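Local coordinates for p-47 protein (Clostridium botulinum, PDB 6EKT) that may form part of a progenitor toxin complex that protects botulinum neurotoxin in the host gut, and resembles tubular lipid-binding (TULIP) proteins, at residues 314-324 / 334-344. Residues are numbered along the deposited sequence; the frame is centred on the assembly and turned at random.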
loop_
_atom_site.group_PDB
_atom_site.type_symbol
_atom_site.label_atom_id
_atom_site.label_comp_id
_atom_site.label_asym_id
_atom_site.label_seq_id
_atom_site.Cartn_x
_atom_site.Cartn_y
_atom_site.Cartn_z
ATOM N N ASN A 314 5.149 14.579 -6.059
ATOM C CA ASN A 314 3.767 14.911 -5.661
ATOM C C ASN A 314 3.013 15.736 -6.722
ATOM O O ASN A 314 1.973 16.306 -6.427
ATOM C CB ASN A 314 3.764 15.667 -4.316
ATOM C CG ASN A 314 4.364 17.068 -4.415
ATOM O OD1 ASN A 314 5.302 17.309 -5.192
ATOM N ND2 ASN A 314 3.834 18.008 -3.613
ATOM N N LYS A 315 3.564 15.825 -7.926
ATOM C CA LYS A 315 2.930 16.635 -8.995
ATOM C C LYS A 315 2.864 15.837 -10.292
ATOM O O LYS A 315 3.605 14.849 -10.486
ATOM C CB LYS A 315 3.721 17.942 -9.216
ATOM C CG LYS A 315 4.002 18.739 -7.941
ATOM C CD LYS A 315 4.863 19.969 -8.190
ATOM C CE LYS A 315 5.321 20.621 -6.887
ATOM N NZ LYS A 315 6.456 19.880 -6.237
ATOM N N LEU A 316 1.991 16.277 -11.192
ATOM C CA LEU A 316 1.974 15.780 -12.548
ATOM C C LEU A 316 2.544 16.864 -13.449
ATOM O O LEU A 316 2.167 18.039 -13.313
ATOM C CB LEU A 316 0.540 15.419 -12.979
ATOM C CG LEU A 316 -0.160 14.284 -12.240
ATOM C CD1 LEU A 316 -1.622 14.243 -12.681
ATOM C CD2 LEU A 316 0.544 12.946 -12.464
ATOM N N LYS A 317 3.469 16.481 -14.330
ATOM C CA LYS A 317 3.955 17.373 -15.373
ATOM C C LYS A 317 3.281 16.918 -16.651
ATOM O O LYS A 317 3.413 15.757 -17.064
ATOM C CB LYS A 317 5.488 17.316 -15.504
ATOM C CG LYS A 317 6.074 18.167 -16.633
ATOM C CD LYS A 317 7.611 18.134 -16.650
ATOM C CE LYS A 317 8.214 19.270 -15.840
ATOM N NZ LYS A 317 9.698 19.381 -16.038
ATOM N N ILE A 318 2.572 17.852 -17.283
ATOM C CA ILE A 318 1.749 17.562 -18.457
ATOM C C ILE A 318 2.307 18.398 -19.598
ATOM O O ILE A 318 2.421 19.627 -19.480
ATOM C CB ILE A 318 0.242 17.881 -18.230
ATOM C CG1 ILE A 318 -0.303 17.078 -17.047
ATOM C CG2 ILE A 318 -0.565 17.594 -19.498
ATOM C CD1 ILE A 318 -1.637 17.564 -16.497
ATOM N N SER A 319 2.696 17.714 -20.667
ATOM C CA SER A 319 3.245 18.344 -21.871
ATOM C C SER A 319 2.338 17.949 -23.036
ATOM O O SER A 319 2.027 16.762 -23.230
ATOM C CB SER A 319 4.703 17.895 -22.080
ATOM O OG SER A 319 5.279 18.541 -23.209
ATOM N N LEU A 320 1.869 18.943 -23.796
ATOM C CA LEU A 320 0.964 18.641 -24.904
ATOM C C LEU A 320 1.192 19.569 -26.095
ATOM O O LEU A 320 1.692 20.698 -25.920
ATOM C CB LEU A 320 -0.506 18.683 -24.427
ATOM C CG LEU A 320 -1.101 20.034 -24.000
ATOM C CD1 LEU A 320 -1.676 20.741 -25.226
ATOM C CD2 LEU A 320 -2.164 19.903 -22.915
ATOM N N ARG A 321 0.810 19.081 -27.275
ATOM C CA ARG A 321 0.914 19.825 -28.527
ATOM C C ARG A 321 -0.388 19.625 -29.274
ATOM O O ARG A 321 -0.912 18.502 -29.350
ATOM C CB ARG A 321 2.066 19.260 -29.369
ATOM C CG ARG A 321 2.480 20.027 -30.630
ATOM C CD ARG A 321 3.823 19.480 -31.167
ATOM N NE ARG A 321 4.696 18.980 -30.067
ATOM C CZ ARG A 321 4.984 17.697 -29.797
ATOM N NH1 ARG A 321 5.759 17.397 -28.769
ATOM N NH2 ARG A 321 4.528 16.702 -30.545
ATOM N N GLY A 322 -0.879 20.712 -29.869
ATOM C CA GLY A 322 -2.121 20.658 -30.641
ATOM C C GLY A 322 -2.227 21.808 -31.630
ATOM O O GLY A 322 -1.251 22.517 -31.909
ATOM N N LEU A 323 -3.421 21.970 -32.179
ATOM C CA LEU A 323 -3.688 23.017 -33.156
ATOM C C LEU A 323 -5.157 23.406 -33.046
ATOM O O LEU A 323 -5.966 22.633 -32.514
ATOM C CB LEU A 323 -3.350 22.551 -34.586
ATOM C CG LEU A 323 -3.998 21.279 -35.121
ATOM C CD1 LEU A 323 -5.396 21.576 -35.682
ATOM C CD2 LEU A 323 -3.095 20.690 -36.197
ATOM N N VAL A 324 -5.486 24.581 -33.569
ATOM C CA VAL A 324 -6.886 25.007 -33.648
ATOM C C VAL A 324 -7.054 25.787 -34.959
ATOM O O VAL A 324 -6.260 26.687 -35.258
ATOM C CB VAL A 324 -7.359 25.811 -32.394
ATOM C CG1 VAL A 324 -6.545 27.094 -32.174
ATOM C CG2 VAL A 324 -8.866 26.080 -32.431
ATOM N N SER A 334 -3.556 27.773 -35.858
ATOM C CA SER A 334 -2.423 27.926 -34.962
ATOM C C SER A 334 -1.961 26.565 -34.484
ATOM O O SER A 334 -2.797 25.712 -34.194
ATOM C CB SER A 334 -2.845 28.707 -33.725
ATOM O OG SER A 334 -2.876 30.075 -34.016
ATOM N N ASP A 335 -0.646 26.372 -34.412
ATOM C CA ASP A 335 -0.072 25.330 -33.560
ATOM C C ASP A 335 0.116 25.893 -32.163
ATOM O O ASP A 335 0.425 27.078 -32.012
ATOM C CB ASP A 335 1.289 24.881 -34.088
ATOM C CG ASP A 335 1.213 24.322 -35.487
ATOM O OD1 ASP A 335 0.496 23.339 -35.703
ATOM O OD2 ASP A 335 1.870 24.891 -36.367
ATOM N N PHE A 336 -0.065 25.042 -31.151
ATOM C CA PHE A 336 0.267 25.430 -29.785
ATOM C C PHE A 336 0.894 24.297 -28.969
ATOM O O PHE A 336 0.731 23.118 -29.284
ATOM C CB PHE A 336 -0.947 26.008 -29.064
ATOM C CG PHE A 336 -2.122 25.067 -29.014
ATOM C CD1 PHE A 336 -2.159 24.019 -28.075
ATOM C CD2 PHE A 336 -3.185 25.226 -29.882
ATOM C CE1 PHE A 336 -3.244 23.147 -28.018
ATOM C CE2 PHE A 336 -4.286 24.356 -29.820
ATOM C CZ PHE A 336 -4.306 23.318 -28.891
ATOM N N GLU A 337 1.623 24.679 -27.927
ATOM C CA GLU A 337 2.201 23.712 -26.996
ATOM C C GLU A 337 1.950 24.230 -25.612
ATOM O O GLU A 337 1.995 25.438 -25.406
ATOM C CB GLU A 337 3.713 23.600 -27.229
ATOM C CG GLU A 337 4.048 22.888 -28.524
ATOM C CD GLU A 337 5.534 22.604 -28.685
ATOM O OE1 GLU A 337 6.154 22.024 -27.764
ATOM O OE2 GLU A 337 6.067 22.948 -29.757
ATOM N N ILE A 338 1.694 23.336 -24.660
ATOM C CA ILE A 338 1.454 23.740 -23.288
ATOM C C ILE A 338 2.274 22.814 -22.393
ATOM O O ILE A 338 2.338 21.601 -22.637
ATOM C CB ILE A 338 -0.059 23.627 -22.918
ATOM C CG1 ILE A 338 -0.908 24.577 -23.789
ATOM C CG2 ILE A 338 -0.324 23.969 -21.450
ATOM C CD1 ILE A 338 -2.399 24.336 -23.684
ATOM N N GLN A 339 2.857 23.401 -21.348
ATOM C CA GLN A 339 3.510 22.658 -20.275
ATOM C C GLN A 339 2.928 23.088 -18.921
ATOM O O GLN A 339 3.098 24.245 -18.523
ATOM C CB GLN A 339 5.025 22.900 -20.324
ATOM C CG GLN A 339 5.685 22.569 -21.663
ATOM C CD GLN A 339 5.711 23.735 -22.633
ATOM O OE1 GLN A 339 5.753 24.902 -22.232
ATOM N NE2 GLN A 339 5.701 23.425 -23.926
ATOM N N SER A 340 2.262 22.154 -18.229
ATOM C CA SER A 340 1.557 22.425 -16.978
ATOM C C SER A 340 2.124 21.546 -15.873
ATOM O O SER A 340 2.457 20.378 -16.109
ATOM C CB SER A 340 0.084 22.089 -17.167
ATOM O OG SER A 340 -0.686 22.400 -16.026
ATOM N N ILE A 341 2.239 22.113 -14.685
ATOM C CA ILE A 341 2.637 21.357 -13.489
ATOM C C ILE A 341 1.483 21.413 -12.505
ATOM O O ILE A 341 1.070 22.498 -12.089
ATOM C CB ILE A 341 3.945 21.912 -12.871
ATOM C CG1 ILE A 341 5.076 21.838 -13.906
ATOM C CG2 ILE A 341 4.307 21.140 -11.596
ATOM C CD1 ILE A 341 6.239 22.789 -13.664
ATOM N N ASN A 342 0.964 20.244 -12.136
ATOM C CA ASN A 342 -0.282 20.162 -11.373
ATOM C C ASN A 342 -0.066 19.396 -10.074
ATOM O O ASN A 342 0.152 18.169 -10.098
ATOM C CB ASN A 342 -1.367 19.500 -12.208
ATOM C CG ASN A 342 -1.688 20.293 -13.475
ATOM O OD1 ASN A 342 -0.941 20.234 -14.453
ATOM N ND2 ASN A 342 -2.763 21.087 -13.433
ATOM N N LYS A 343 -0.132 20.133 -8.959
ATOM C CA LYS A 343 0.213 19.593 -7.639
ATOM C C LYS A 343 -0.938 18.799 -7.038
ATOM O O LYS A 343 -2.076 19.273 -7.006
ATOM C CB LYS A 343 0.622 20.723 -6.684
ATOM C CG LYS A 343 1.130 20.233 -5.322
ATOM C CD LYS A 343 0.896 21.238 -4.207
ATOM C CE LYS A 343 2.024 22.247 -4.112
ATOM N NZ LYS A 343 1.649 23.330 -3.153
ATOM N N PHE A 344 -0.627 17.611 -6.503
ATOM C CA PHE A 344 -1.605 16.857 -5.721
ATOM C C PHE A 344 -1.907 17.572 -4.398
ATOM O O PHE A 344 -0.997 18.090 -3.750
ATOM C CB PHE A 344 -1.115 15.409 -5.436
ATOM C CG PHE A 344 -2.095 14.606 -4.593
ATOM C CD1 PHE A 344 -3.303 14.139 -5.145
ATOM C CD2 PHE A 344 -1.850 14.368 -3.241
ATOM C CE1 PHE A 344 -4.216 13.426 -4.364
ATOM C CE2 PHE A 344 -2.766 13.657 -2.459
ATOM C CZ PHE A 344 -3.954 13.197 -3.019
HETATM O O HOH W 1 1.180 17.122 -2.537
HETATM O O HOH W 2 0.670 21.543 -33.590
#
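The Phe336 ring lies with one face over the backbone of Gly322, whose C sits 3.6 Å above the ring plane, and Gly322 CA makes a CH-pi contact 23° off the ring normal. Leu320 CD1 meets the ring edge, 4.0 Å from Phe336 CE1. A chi1 of 58° swings the ring across the partner strand, onto the one residue there without a side chain. On the other side of the sheet, Glu337 CD approaches the edge of the Arg321 guanidinium, with the two planes perpendicular; at 4.1 Å, Arg321 NE and Glu337 OE1 are too far apart for a salt bridge. Back on the Phe336 face, Leu320 and Ile338 run side by side, Leu320 CG 3.9 Å from Ile338 CB. Further along, the Ile318 side chain crosses that of Asn342 at roughly a right angle, with CD1 3.4 Å from Asn342 OD1. The strands form an antiparallel hairpin, axes at 164°. The face of Leu320 and Val324 packs on helix 374-394, in keeping with a TULIP-like sheet wrapped around a long helix. This face is thus mainly apolar, its buried Asn342 amide satisfied by Ser340 OG at OD1 and Glu356 O at ND2; on the more polar opposite face, Arg321 and Glu337 probably attract only weakly, while Asp335 bonds His368.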